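Local atomic coordinates of endonuclease NucS (Pyrococcus abyssi, PDB entry 2VLD), a protein that cleaves the 3' and 5' single-stranded ends of branched DNA structures, binds single-stranded DNA, and works as a homodimer that interacts with PCNA. Residues H25-V29 against I54-P58; V28-R34 against P107-F113; R139-E143 against R204-V208; I154-V159 against R190-L195. The protein carries 2 engineered substitutions. One frame throughout, in Å; residues are numbered along the deposited sequence.

The four contacts fall into two pairs, one in each domain. Contacts 1 and 2 share Val28 and Val29 and lie on the two edges of strand 28-40: strand 50-56 pairs along one, strand 106-113 along the other. Their centres are about 10 Å apart, in the antiparallel sheet of the N-terminal domain, which contains the single-stranded DNA binding site. Contacts 3 and 4 follow in the C-terminal nuclease domain, centres about 17 Å apart, joined where Gly205 packs on Val192; in sequence, contact 4 falls between the segments of contact 3. Between the pairs, centres are about 39 to 51 Å apart without touching, as expected of independent linked domains. Contacts 1, 2 and 4 also meet the second subunit.

Contact 1 of 4, residues H25-V29 against I54-P58; sequences HGGVV and IIIKP
Two short pieces of chain run antiparallel, end-to-end directions 179° apart, where helix 12-25 gives way to strand 28-40 in the antiparallel sheet of the PH-like N-terminal domain. Gly26 leaves the helix with positive phi (72/43), and Gly27 extends the backbone into the strand. Val29 and Ile56 form an antiparallel hydrogen-bonded pair, CA atoms 5.0 Å apart: Val29 N donates to Ile56 O at 3.0 Å and Ile56 N to Val29 O at 2.8 Å. Both side chains occupy the same sheet face, CB to CB 4.0 Å, with Val29 in t and Ile56 in m,t; Leu19 and Ala22 of helix 12-25 cover Val29. Val28, also t, sends CG1 to within 3.9 Å of CG2 of Ile55 (m,t), while its CG2 lies 3.9 Å from Pro58 CD. Pro58, C-gamma exo, has its CA-to-CB bond directed toward residues 25-29 and its CG 3.3 Å from Gly26 O. Lys57 turns away, extended beyond chi1 (m,t,t,t), and its NZ is hydrogen-bonded to Gln66 O and Lys69 O of the second subunit. In this antiparallel strand pairing, one reciprocal backbone pair fixes the register, and the side chains add only apolar contacts between the segments.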
loop_
_atom_site.group_PDB
_atom_site.type_symbol
_atom_site.label_atom_id
_atom_site.label_comp_id
_atom_site.label_asym_id
_atom_site.label_seq_id
_atom_site.Cartn_x
_atom_site.Cartn_y
_atom_site.Cartn_z
ATOM N N HIS A 25 18.671 -10.771 -0.011
ATOM C CA HIS A 25 19.199 -9.427 0.108
ATOM C C HIS A 25 18.297 -8.498 0.927
ATOM O O HIS A 25 18.657 -7.356 1.206
ATOM C CB HIS A 25 19.501 -8.871 -1.284
ATOM C CG HIS A 25 20.550 -9.648 -2.025
ATOM N ND1 HIS A 25 21.888 -9.590 -1.699
ATOM C CD2 HIS A 25 20.454 -10.504 -3.069
ATOM C CE1 HIS A 25 22.573 -10.373 -2.516
ATOM N NE2 HIS A 25 21.726 -10.939 -3.357
ATOM N N GLY A 26 17.138 -9.008 1.335
ATOM C CA GLY A 26 16.194 -8.239 2.137
ATOM C C GLY A 26 15.499 -7.143 1.347
ATOM O O GLY A 26 15.348 -6.023 1.831
ATOM N N GLY A 27 15.078 -7.461 0.129
ATOM C CA GLY A 27 14.379 -6.492 -0.709
ATOM C C GLY A 27 12.869 -6.595 -0.626
ATOM O O GLY A 27 12.327 -7.518 -0.014
ATOM N N VAL A 28 12.193 -5.627 -1.242
ATOM C CA VAL A 28 10.731 -5.597 -1.325
ATOM C C VAL A 28 10.318 -6.169 -2.676
ATOM O O VAL A 28 10.844 -5.747 -3.719
ATOM C CB VAL A 28 10.163 -4.162 -1.164
ATOM C CG1 VAL A 28 8.639 -4.145 -1.316
ATOM C CG2 VAL A 28 10.560 -3.575 0.173
ATOM N N VAL A 29 9.394 -7.138 -2.644
ATOM C CA VAL A 29 8.782 -7.691 -3.860
ATOM C C VAL A 29 7.479 -6.961 -4.167
ATOM O O VAL A 29 6.628 -6.821 -3.288
ATOM C CB VAL A 29 8.477 -9.201 -3.724
ATOM C CG1 VAL A 29 8.131 -9.816 -5.081
ATOM C CG2 VAL A 29 9.658 -9.939 -3.100
ATOM N N ILE A 54 0.702 -6.491 -5.435
ATOM C CA ILE A 54 0.976 -7.270 -4.244
ATOM C C ILE A 54 2.369 -6.909 -3.741
ATOM O O ILE A 54 3.357 -7.038 -4.490
ATOM C CB ILE A 54 0.926 -8.792 -4.551
ATOM C CG1 ILE A 54 -0.490 -9.238 -4.921
ATOM C CG2 ILE A 54 1.411 -9.604 -3.362
ATOM C CD1 ILE A 54 -0.720 -9.398 -6.391
ATOM N N ILE A 55 2.457 -6.488 -2.476
ATOM C CA ILE A 55 3.699 -5.985 -1.904
ATOM C C ILE A 55 4.144 -6.886 -0.752
ATOM O O ILE A 55 3.384 -7.136 0.181
ATOM C CB ILE A 55 3.538 -4.508 -1.459
ATOM C CG1 ILE A 55 3.261 -3.626 -2.678
ATOM C CG2 ILE A 55 4.777 -4.006 -0.755
ATOM C CD1 ILE A 55 2.862 -2.196 -2.362
ATOM N N ILE A 56 5.364 -7.395 -0.838
ATOM C CA ILE A 56 5.879 -8.290 0.171
ATOM C C ILE A 56 7.135 -7.641 0.724
ATOM O O ILE A 56 8.109 -7.410 -0.000
ATOM C CB ILE A 56 6.215 -9.695 -0.409
ATOM C CG1 ILE A 56 5.023 -10.265 -1.195
ATOM C CG2 ILE A 56 6.660 -10.643 0.696
ATOM C CD1 ILE A 56 5.365 -11.481 -2.059
ATOM N N LYS A 57 7.103 -7.326 2.007
ATOM C CA LYS A 57 8.220 -6.659 2.641
ATOM C C LYS A 57 9.049 -7.657 3.410
ATOM O O LYS A 57 8.526 -8.679 3.862
ATOM C CB LYS A 57 7.718 -5.577 3.582
ATOM C CG LYS A 57 6.879 -4.553 2.896
ATOM C CD LYS A 57 6.716 -3.328 3.733
ATOM C CE LYS A 57 5.879 -2.317 2.964
ATOM N NZ LYS A 57 5.478 -1.179 3.844
ATOM N N PRO A 58 10.348 -7.356 3.577
ATOM C CA PRO A 58 11.317 -8.225 4.249
ATOM C C PRO A 58 10.860 -8.718 5.628
ATOM O O PRO A 58 11.131 -9.864 5.992
ATOM C CB PRO A 58 12.535 -7.321 4.385
ATOM C CG PRO A 58 12.435 -6.421 3.225
ATOM C CD PRO A 58 10.983 -6.112 3.104
#

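Contact 2 of 4, residues V28-R34 against P107-F113; sequences VVTIFAR and PYSLVVF
At the apolar centre, Ile31 CG1 lies 3.8 Å from Leu110 CG and Val29 CG1 4.0 Å from Leu110 CD2, with Ile31 in m,t and Leu110 in t,t. Val29, Leu110 and Val112 of this face meet helix 12-25. Val28, Thr30, Phe32, Ser109, Val111 and Phe113 point to the other face, where Phe32 (chi1 -46°, chi2 73°) sets CE1 4.0 Å from CG2 of Val111 (t). There the Phe113 ring meets Phe32 of the second subunit edge-to-face. The axes of strands 28-34 and 107-113 come to 4.6 Å, with N-to-C directions 175° apart, antiparallel. Val28 with Phe113, Thr30 with Val111 and Phe32 with Ser109 are hydrogen-bonded pairs: Val28 N to Phe113 O is 3.0 Å, Thr30 N to Val111 O 2.8 Å, Phe32 N to Ser109 O 2.9 Å. Phe32 O receives Ser109 N at 3.1 Å and, weakly, Tyr108 N at 3.0 Å. Tyr108 takes near-helical angles (-70/-33). At the polar edge, Arg34 CB sits 3.4 Å from Tyr108 OH; that hydroxyl hydrogen-bonds Asp51, and Arg34 NH2 salt-bridges Glu116 of the second subunit. Tyr108 and Ser109 opposite Phe32 make a classic beta bulge in the antiparallel sheet of the PH-like N-terminal domain.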
loop_
_atom_site.group_PDB
_atom_site.type_symbol
_atom_site.label_atom_id
_atom_site.label_comp_id
_atom_site.label_asym_id
_atom_site.label_seq_id
_atom_site.Cartn_x
_atom_site.Cartn_y
_atom_site.Cartn_z
ATOM N N VAL A 28 12.193 -5.627 -1.242
ATOM C CA VAL A 28 10.731 -5.597 -1.325
ATOM C C VAL A 28 10.318 -6.169 -2.676
ATOM O O VAL A 28 10.844 -5.747 -3.719
ATOM C CB VAL A 28 10.163 -4.162 -1.164
ATOM C CG1 VAL A 28 8.639 -4.145 -1.316
ATOM C CG2 VAL A 28 10.560 -3.575 0.173
ATOM N N VAL A 29 9.394 -7.138 -2.644
ATOM C CA VAL A 29 8.782 -7.691 -3.860
ATOM C C VAL A 29 7.479 -6.961 -4.167
ATOM O O VAL A 29 6.628 -6.821 -3.288
ATOM C CB VAL A 29 8.477 -9.201 -3.724
ATOM C CG1 VAL A 29 8.131 -9.816 -5.081
ATOM C CG2 VAL A 29 9.658 -9.939 -3.100
ATOM N N THR A 30 7.336 -6.485 -5.403
ATOM C CA THR A 30 6.073 -5.915 -5.868
ATOM C C THR A 30 5.653 -6.623 -7.152
ATOM O O THR A 30 6.334 -6.522 -8.179
ATOM C CB THR A 30 6.169 -4.403 -6.126
ATOM O OG1 THR A 30 6.635 -3.743 -4.951
ATOM C CG2 THR A 30 4.805 -3.825 -6.504
ATOM N N ILE A 31 4.535 -7.340 -7.093
ATOM C CA ILE A 31 4.035 -8.056 -8.245
ATOM C C ILE A 31 2.808 -7.333 -8.791
ATOM O O ILE A 31 1.911 -6.934 -8.041
ATOM C CB ILE A 31 3.682 -9.507 -7.872
ATOM C CG1 ILE A 31 4.942 -10.258 -7.433
ATOM C CG2 ILE A 31 3.043 -10.220 -9.043
ATOM C CD1 ILE A 31 4.688 -11.379 -6.412
ATOM N N PHE A 32 2.787 -7.143 -10.101
ATOM C CA PHE A 32 1.578 -6.753 -10.807
ATOM C C PHE A 32 1.065 -8.003 -11.503
ATOM O O PHE A 32 1.790 -8.628 -12.284
ATOM C CB PHE A 32 1.903 -5.664 -11.817
ATOM C CG PHE A 32 2.752 -4.585 -11.262
ATOM C CD1 PHE A 32 4.102 -4.812 -11.004
ATOM C CD2 PHE A 32 2.209 -3.340 -10.979
ATOM C CE1 PHE A 32 4.901 -3.816 -10.467
ATOM C CE2 PHE A 32 2.997 -2.326 -10.439
ATOM C CZ PHE A 32 4.348 -2.561 -10.183
ATOM N N ALA A 33 -0.175 -8.379 -11.209
ATOM C CA ALA A 33 -0.705 -9.656 -11.685
ATOM C C ALA A 33 -2.217 -9.719 -11.704
ATOM O O ALA A 33 -2.886 -9.197 -10.812
ATOM C CB ALA A 33 -0.156 -10.812 -10.833
ATOM N N ARG A 34 -2.751 -10.367 -12.738
ATOM C CA ARG A 34 -4.126 -10.852 -12.706
ATOM C C ARG A 34 -4.048 -12.096 -11.849
ATOM O O ARG A 34 -3.119 -12.903 -11.982
ATOM C CB ARG A 34 -4.653 -11.162 -14.100
ATOM C CG ARG A 34 -6.141 -11.530 -14.126
ATOM C CD ARG A 34 -6.736 -11.492 -15.549
ATOM N NE ARG A 34 -7.303 -10.173 -15.841
ATOM C CZ ARG A 34 -8.608 -9.892 -15.846
ATOM N NH1 ARG A 34 -9.508 -10.839 -15.596
ATOM N NH2 ARG A 34 -9.016 -8.657 -16.113
ATOM N N PRO A 107 0.959 -13.393 -14.382
ATOM C CA PRO A 107 1.866 -12.426 -13.767
ATOM C C PRO A 107 2.411 -11.441 -14.799
ATOM O O PRO A 107 3.271 -11.805 -15.602
ATOM C CB PRO A 107 2.982 -13.306 -13.192
ATOM C CG PRO A 107 2.942 -14.587 -13.993
ATOM C CD PRO A 107 1.648 -14.643 -14.760
ATOM N N TYR A 108 1.905 -10.210 -14.783
ATOM C CA TYR A 108 2.329 -9.210 -15.760
ATOM C C TYR A 108 3.761 -8.764 -15.530
ATOM O O TYR A 108 4.474 -8.447 -16.474
ATOM C CB TYR A 108 1.420 -7.991 -15.734
ATOM C CG TYR A 108 -0.038 -8.283 -16.001
ATOM C CD1 TYR A 108 -0.997 -8.048 -15.016
ATOM C CD2 TYR A 108 -0.466 -8.774 -17.237
ATOM C CE1 TYR A 108 -2.340 -8.288 -15.252
ATOM C CE2 TYR A 108 -1.811 -9.022 -17.479
ATOM C CZ TYR A 108 -2.739 -8.780 -16.479
ATOM O OH TYR A 108 -4.073 -9.017 -16.690
ATOM N N SER A 109 4.178 -8.735 -14.274
ATOM C CA SER A 109 5.530 -8.317 -13.927
ATOM C C SER A 109 5.796 -8.468 -12.448
ATOM O O SER A 109 4.888 -8.377 -11.628
ATOM C CB SER A 109 5.787 -6.858 -14.321
ATOM O OG SER A 109 6.983 -6.388 -13.721
ATOM N N LEU A 110 7.062 -8.678 -12.130
ATOM C CA LEU A 110 7.528 -8.727 -10.769
ATOM C C LEU A 110 8.711 -7.774 -10.666
ATOM O O LEU A 110 9.549 -7.719 -11.559
ATOM C CB LEU A 110 7.932 -10.160 -10.411
ATOM C CG LEU A 110 8.360 -10.508 -8.983
ATOM C CD1 LEU A 110 8.289 -12.011 -8.751
ATOM C CD2 LEU A 110 9.763 -9.984 -8.682
ATOM N N VAL A 111 8.765 -7.020 -9.576
ATOM C CA VAL A 111 9.853 -6.081 -9.327
ATOM C C VAL A 111 10.444 -6.302 -7.928
ATOM O O VAL A 111 9.716 -6.281 -6.918
ATOM C CB VAL A 111 9.360 -4.624 -9.430
ATOM C CG1 VAL A 111 10.466 -3.659 -9.040
ATOM C CG2 VAL A 111 8.837 -4.318 -10.829
ATOM N N VAL A 112 11.752 -6.525 -7.870
ATOM C CA VAL A 112 12.462 -6.571 -6.595
ATOM C C VAL A 112 13.072 -5.198 -6.401
ATOM O O VAL A 112 13.637 -4.627 -7.332
ATOM C CB VAL A 112 13.580 -7.644 -6.568
ATOM C CG1 VAL A 112 14.256 -7.705 -5.201
ATOM C CG2 VAL A 112 13.021 -9.005 -6.936
ATOM N N PHE A 113 12.935 -4.667 -5.193
ATOM C CA PHE A 113 13.422 -3.336 -4.881
ATOM C C PHE A 113 14.273 -3.398 -3.629
ATOM O O PHE A 113 13.761 -3.443 -2.519
ATOM C CB PHE A 113 12.251 -2.373 -4.722
ATOM C CG PHE A 113 12.650 -0.977 -4.358
ATOM C CD1 PHE A 113 13.883 -0.453 -4.742
ATOM C CD2 PHE A 113 11.768 -0.160 -3.653
ATOM C CE1 PHE A 113 14.240 0.862 -4.401
ATOM C CE2 PHE A 113 12.111 1.163 -3.319
ATOM C CZ PHE A 113 13.347 1.669 -3.695
#

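Contact 3 of 4, residues R139-E143 against R204-V208; sequences RVIEE and RGILV
In this C-terminal domain of the PDDEXK nuclease clan, a loop following helix 127-136 packs on strand 203-209, a parallel strand of the mixed sheet. The segments meet through side chains: the nearest CA atoms, of Ile141 and Val208, are 8.2 Å apart, and 196 Å² is buried in all. Ile141 loses most surface. Its CA-CB bond points sideways, but chi angles of -55° and -55° (m,m) bring its end nearer: Ile141 CD1 lies 3.8 Å from Val208 CG2 and Ile141 CG2 3.8 Å from Ile206 CD1. Ile206 (m,t) and Val208 (t) point toward the loop from alternate positions of the extended strand, and Leu173 of adjacent strand 170-175 also touches Ile141. Glu142, next in burial, has an extended backbone (-170/156) and points toward the strand with chi1 between wells at -118° and chi2 t. Arg204 also has its CA-to-CB bond toward the loop, and with m,t,m (chi4 127°) its guanidinium edge meets the carboxylate. Arg204 forms further salt bridges with Glu226 and Asp165, three acids in all. One carboxylate oxygen serves both terminal nitrogens: Glu142 OE1 lies 2.5 Å from Arg204 NH2 in the salt bridge and 2.9 Å from Arg204 NH1 in a weak hydrogen bond.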
loop_
_atom_site.group_PDB
_atom_site.type_symbol
_atom_site.label_atom_id
_atom_site.label_comp_id
_atom_site.label_asym_id
_atom_site.label_seq_id
_atom_site.Cartn_x
_atom_site.Cartn_y
_atom_site.Cartn_z
ATOM N N ARG A 139 14.696 40.637 17.842
ATOM C CA ARG A 139 15.763 41.441 17.272
ATOM C C ARG A 139 16.710 40.598 16.405
ATOM O O ARG A 139 17.290 41.122 15.455
ATOM C CB ARG A 139 16.498 42.204 18.381
ATOM C CG ARG A 139 17.124 43.530 17.946
ATOM C CD ARG A 139 17.860 44.196 19.117
ATOM N NE ARG A 139 16.980 45.066 19.905
ATOM C CZ ARG A 139 16.986 46.398 19.840
ATOM N NH1 ARG A 139 17.838 47.026 19.033
ATOM N NH2 ARG A 139 16.142 47.103 20.589
ATOM N N VAL A 140 16.831 39.303 16.705
ATOM C CA VAL A 140 17.637 38.393 15.882
ATOM C C VAL A 140 17.157 38.372 14.428
ATOM O O VAL A 140 17.923 38.089 13.507
ATOM C CB VAL A 140 17.679 36.952 16.442
ATOM C CG1 VAL A 140 18.219 36.945 17.856
ATOM C CG2 VAL A 140 16.306 36.285 16.372
ATOM N N ILE A 141 15.882 38.676 14.235
ATOM C CA ILE A 141 15.330 38.812 12.912
ATOM C C ILE A 141 15.520 40.254 12.443
ATOM O O ILE A 141 16.115 40.510 11.400
ATOM C CB ILE A 141 13.820 38.445 12.896
ATOM C CG1 ILE A 141 13.570 37.033 13.467
ATOM C CG2 ILE A 141 13.208 38.653 11.494
ATOM C CD1 ILE A 141 14.343 35.909 12.827
ATOM N N GLU A 142 15.021 41.190 13.240
ATOM C CA GLU A 142 14.924 42.585 12.846
ATOM C C GLU A 142 14.557 43.464 14.008
ATOM O O GLU A 142 13.929 43.024 14.968
ATOM C CB GLU A 142 13.816 42.758 11.825
ATOM C CG GLU A 142 14.269 43.263 10.509
ATOM C CD GLU A 142 13.106 43.580 9.607
ATOM O OE1 GLU A 142 13.183 43.174 8.435
ATOM O OE2 GLU A 142 12.119 44.213 10.052
ATOM N N GLU A 143 14.922 44.729 13.881
ATOM C CA GLU A 143 14.494 45.763 14.795
ATOM C C GLU A 143 12.978 45.966 14.642
ATOM O O GLU A 143 12.484 46.258 13.546
ATOM C CB GLU A 143 15.297 47.041 14.496
ATOM C CG GLU A 143 14.702 48.342 14.989
ATOM C CD GLU A 143 14.628 48.414 16.492
ATOM O OE1 GLU A 143 15.502 47.817 17.171
ATOM O OE2 GLU A 143 13.689 49.076 16.987
ATOM N N ARG A 204 6.456 39.903 3.523
ATOM C CA ARG A 204 7.864 39.552 3.399
ATOM C C ARG A 204 8.116 38.101 3.767
ATOM O O ARG A 204 7.454 37.542 4.641
ATOM C CB ARG A 204 8.735 40.488 4.234
ATOM C CG ARG A 204 8.636 41.930 3.793
ATOM C CD ARG A 204 9.876 42.701 4.113
ATOM N NE ARG A 204 9.886 43.111 5.503
ATOM C CZ ARG A 204 10.877 42.870 6.353
ATOM N NH1 ARG A 204 11.969 42.237 5.960
ATOM N NH2 ARG A 204 10.779 43.286 7.603
ATOM N N GLY A 205 9.072 37.492 3.081
ATOM C CA GLY A 205 9.473 36.137 3.383
ATOM C C GLY A 205 10.915 36.106 3.827
ATOM O O GLY A 205 11.812 36.418 3.053
ATOM N N ILE A 206 11.136 35.749 5.084
ATOM C CA ILE A 206 12.492 35.597 5.598
ATOM C C ILE A 206 12.794 34.136 5.926
ATOM O O ILE A 206 12.121 33.523 6.757
ATOM C CB ILE A 206 12.757 36.465 6.851
ATOM C CG1 ILE A 206 12.479 37.948 6.562
ATOM C CG2 ILE A 206 14.193 36.251 7.338
ATOM C CD1 ILE A 206 12.374 38.840 7.803
ATOM N N LEU A 207 13.805 33.596 5.256
ATOM C CA LEU A 207 14.281 32.249 5.507
ATOM C C LEU A 207 15.284 32.269 6.655
ATOM O O LEU A 207 16.346 32.862 6.525
ATOM C CB LEU A 207 14.979 31.731 4.255
ATOM C CG LEU A 207 15.028 30.250 3.889
ATOM C CD1 LEU A 207 16.291 30.063 3.080
ATOM C CD2 LEU A 207 15.023 29.319 5.086
ATOM N N VAL A 208 14.952 31.619 7.766
ATOM C CA VAL A 208 15.826 31.600 8.942
ATOM C C VAL A 208 16.513 30.244 9.110
ATOM O O VAL A 208 15.860 29.238 9.385
ATOM C CB VAL A 208 15.065 31.968 10.242
ATOM C CG1 VAL A 208 16.015 32.018 11.423
ATOM C CG2 VAL A 208 14.342 33.292 10.090
#

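Contact 4 of 4, residues I154-V159 against R190-L195; sequences IRHGIV and RYVDSL
Ile154 opens a type I turn to Gly157 and points toward helix 182-199; with chi1 off-rotamer at -111° and chi2 p, its CG1 sits 3.6 Å from Leu195 CD2 and its CG2 3.5 Å from Ser194 OG. Arg155 follows in helical angles, CB 3.6 Å from Ser194 OG. His156 N makes a weak hydrogen bond to Ser194 OG (3.4 Å, Ser194 in t), and His156 O receives another weak one from Arg190 NE, also 3.4 Å. Gly157, at 154/-165, must lack a side chain: a CB would jam against His156 O and clash with Tyr191 CE2. Ile158 points away, but its O lies over a face of the Tyr191 ring, 3.2 Å from CZ. Val159 (t) places CG2 3.9 Å from Tyr191 CB. Arg190 NH2 forms a salt bridge and Tyr191 OH a hydrogen bond with Glu40 of the second subunit. The axes of strand 157-159 and helical segment 190-195 cross at -103°, 8.9 Å at closest approach. Helix 182-199 connects neighbouring parallel strands 170-175 and 203-209, a beta-alpha-beta crossover, with Leu195 touching Val172 and Val203.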
loop_
_atom_site.group_PDB
_atom_site.type_symbol
_atom_site.label_atom_id
_atom_site.label_comp_id
_atom_site.label_asym_id
_atom_site.label_seq_id
_atom_site.Cartn_x
_atom_site.Cartn_y
_atom_site.Cartn_z
ATOM N N ILE A 154 -2.494 28.593 7.031
ATOM C CA ILE A 154 -2.630 29.569 5.951
ATOM C C ILE A 154 -3.483 28.933 4.855
ATOM O O ILE A 154 -3.749 27.739 4.911
ATOM C CB ILE A 154 -1.206 29.983 5.480
ATOM C CG1 ILE A 154 -0.949 31.413 5.878
ATOM C CG2 ILE A 154 -0.970 29.831 4.005
ATOM C CD1 ILE A 154 -1.034 31.628 7.373
ATOM N N ARG A 155 -3.936 29.712 3.876
ATOM C CA ARG A 155 -4.787 29.172 2.818
ATOM C C ARG A 155 -4.164 27.961 2.115
ATOM O O ARG A 155 -4.849 26.952 1.895
ATOM C CB ARG A 155 -5.137 30.240 1.796
ATOM C CG ARG A 155 -6.270 31.160 2.201
ATOM C CD ARG A 155 -6.538 32.124 1.059
ATOM N NE ARG A 155 -7.484 33.187 1.403
ATOM C CZ ARG A 155 -7.967 34.075 0.534
ATOM N NH1 ARG A 155 -7.603 34.048 -0.747
ATOM N NH2 ARG A 155 -8.825 34.992 0.949
ATOM N N HIS A 156 -2.879 28.061 1.769
ATOM C CA HIS A 156 -2.176 26.956 1.105
ATOM C C HIS A 156 -0.981 26.445 1.898
ATOM O O HIS A 156 0.072 26.153 1.321
ATOM C CB HIS A 156 -1.696 27.352 -0.298
ATOM C CG HIS A 156 -2.761 27.922 -1.172
ATOM N ND1 HIS A 156 -4.016 27.359 -1.286
ATOM C CD2 HIS A 156 -2.754 29.000 -1.991
ATOM C CE1 HIS A 156 -4.739 28.075 -2.129
ATOM N NE2 HIS A 156 -3.995 29.074 -2.572
ATOM N N GLY A 157 -1.124 26.330 3.210
ATOM C CA GLY A 157 -0.034 25.765 3.972
ATOM C C GLY A 157 0.064 26.175 5.413
ATOM O O GLY A 157 -0.883 26.685 6.000
ATOM N N ILE A 158 1.233 25.902 5.987
ATOM C CA ILE A 158 1.498 26.171 7.394
ATOM C C ILE A 158 2.830 26.878 7.543
ATOM O O ILE A 158 3.838 26.444 6.998
ATOM C CB ILE A 158 1.469 24.897 8.197
ATOM C CG1 ILE A 158 0.161 24.153 7.894
ATOM C CG2 ILE A 158 1.642 25.201 9.687
ATOM C CD1 ILE A 158 -0.202 23.074 8.886
ATOM N N VAL A 159 2.806 27.987 8.274
ATOM C CA VAL A 159 3.922 28.904 8.364
ATOM C C VAL A 159 4.586 28.713 9.723
ATOM O O VAL A 159 3.913 28.741 10.737
ATOM C CB VAL A 159 3.409 30.363 8.183
ATOM C CG1 VAL A 159 4.462 31.387 8.577
ATOM C CG2 VAL A 159 2.938 30.588 6.744
ATOM N N ARG A 190 5.797 29.634 -1.597
ATOM C CA ARG A 190 4.394 29.245 -1.667
ATOM C C ARG A 190 3.572 29.943 -0.587
ATOM O O ARG A 190 2.484 30.449 -0.862
ATOM C CB ARG A 190 4.259 27.730 -1.555
ATOM C CG ARG A 190 2.917 27.205 -2.015
ATOM C CD ARG A 190 2.878 25.694 -2.043
ATOM N NE ARG A 190 2.551 25.144 -0.733
ATOM C CZ ARG A 190 3.385 24.421 0.010
ATOM N NH1 ARG A 190 4.606 24.141 -0.427
ATOM N NH2 ARG A 190 2.989 23.964 1.186
ATOM N N TYR A 191 4.114 29.990 0.630
ATOM C CA TYR A 191 3.448 30.632 1.761
ATOM C C TYR A 191 3.301 32.110 1.505
ATOM O O TYR A 191 2.227 32.667 1.702
ATOM C CB TYR A 191 4.211 30.406 3.073
ATOM C CG TYR A 191 4.490 28.959 3.404
ATOM C CD1 TYR A 191 5.680 28.593 4.025
ATOM C CD2 TYR A 191 3.567 27.954 3.099
ATOM C CE1 TYR A 191 5.949 27.277 4.337
ATOM C CE2 TYR A 191 3.825 26.623 3.402
ATOM C CZ TYR A 191 5.018 26.292 4.022
ATOM O OH TYR A 191 5.291 24.978 4.332
ATOM N N VAL A 192 4.381 32.734 1.039
ATOM C CA VAL A 192 4.387 34.171 0.765
ATOM C C VAL A 192 3.354 34.532 -0.312
ATOM O O VAL A 192 2.506 35.393 -0.095
ATOM C CB VAL A 192 5.815 34.674 0.416
ATOM C CG1 VAL A 192 5.791 36.114 -0.073
ATOM C CG2 VAL A 192 6.726 34.553 1.620
ATOM N N ASP A 193 3.416 33.839 -1.446
ATOM C CA ASP A 193 2.478 34.042 -2.544
ATOM C C ASP A 193 1.031 33.884 -2.102
ATOM O O ASP A 193 0.192 34.716 -2.436
ATOM C CB ASP A 193 2.777 33.084 -3.698
ATOM C CG ASP A 193 4.044 33.449 -4.451
ATOM O OD1 ASP A 193 4.541 34.588 -4.293
ATOM O OD2 ASP A 193 4.543 32.590 -5.211
ATOM N N SER A 194 0.750 32.822 -1.346
ATOM C CA SER A 194 -0.576 32.581 -0.770
ATOM C C SER A 194 -1.062 33.799 0.018
ATOM O O SER A 194 -2.199 34.237 -0.136
ATOM C CB SER A 194 -0.539 31.327 0.123
ATOM O OG SER A 194 -1.734 31.150 0.870
ATOM N N LEU A 195 -0.186 34.347 0.849
ATOM C CA LEU A 195 -0.526 35.505 1.652
ATOM C C LEU A 195 -0.568 36.788 0.824
ATOM O O LEU A 195 -1.334 37.700 1.133
ATOM C CB LEU A 195 0.445 35.646 2.817
ATOM C CG LEU A 195 0.376 34.555 3.887
ATOM C CD1 LEU A 195 1.729 34.379 4.466
ATOM C CD2 LEU A 195 -0.610 34.880 4.986
#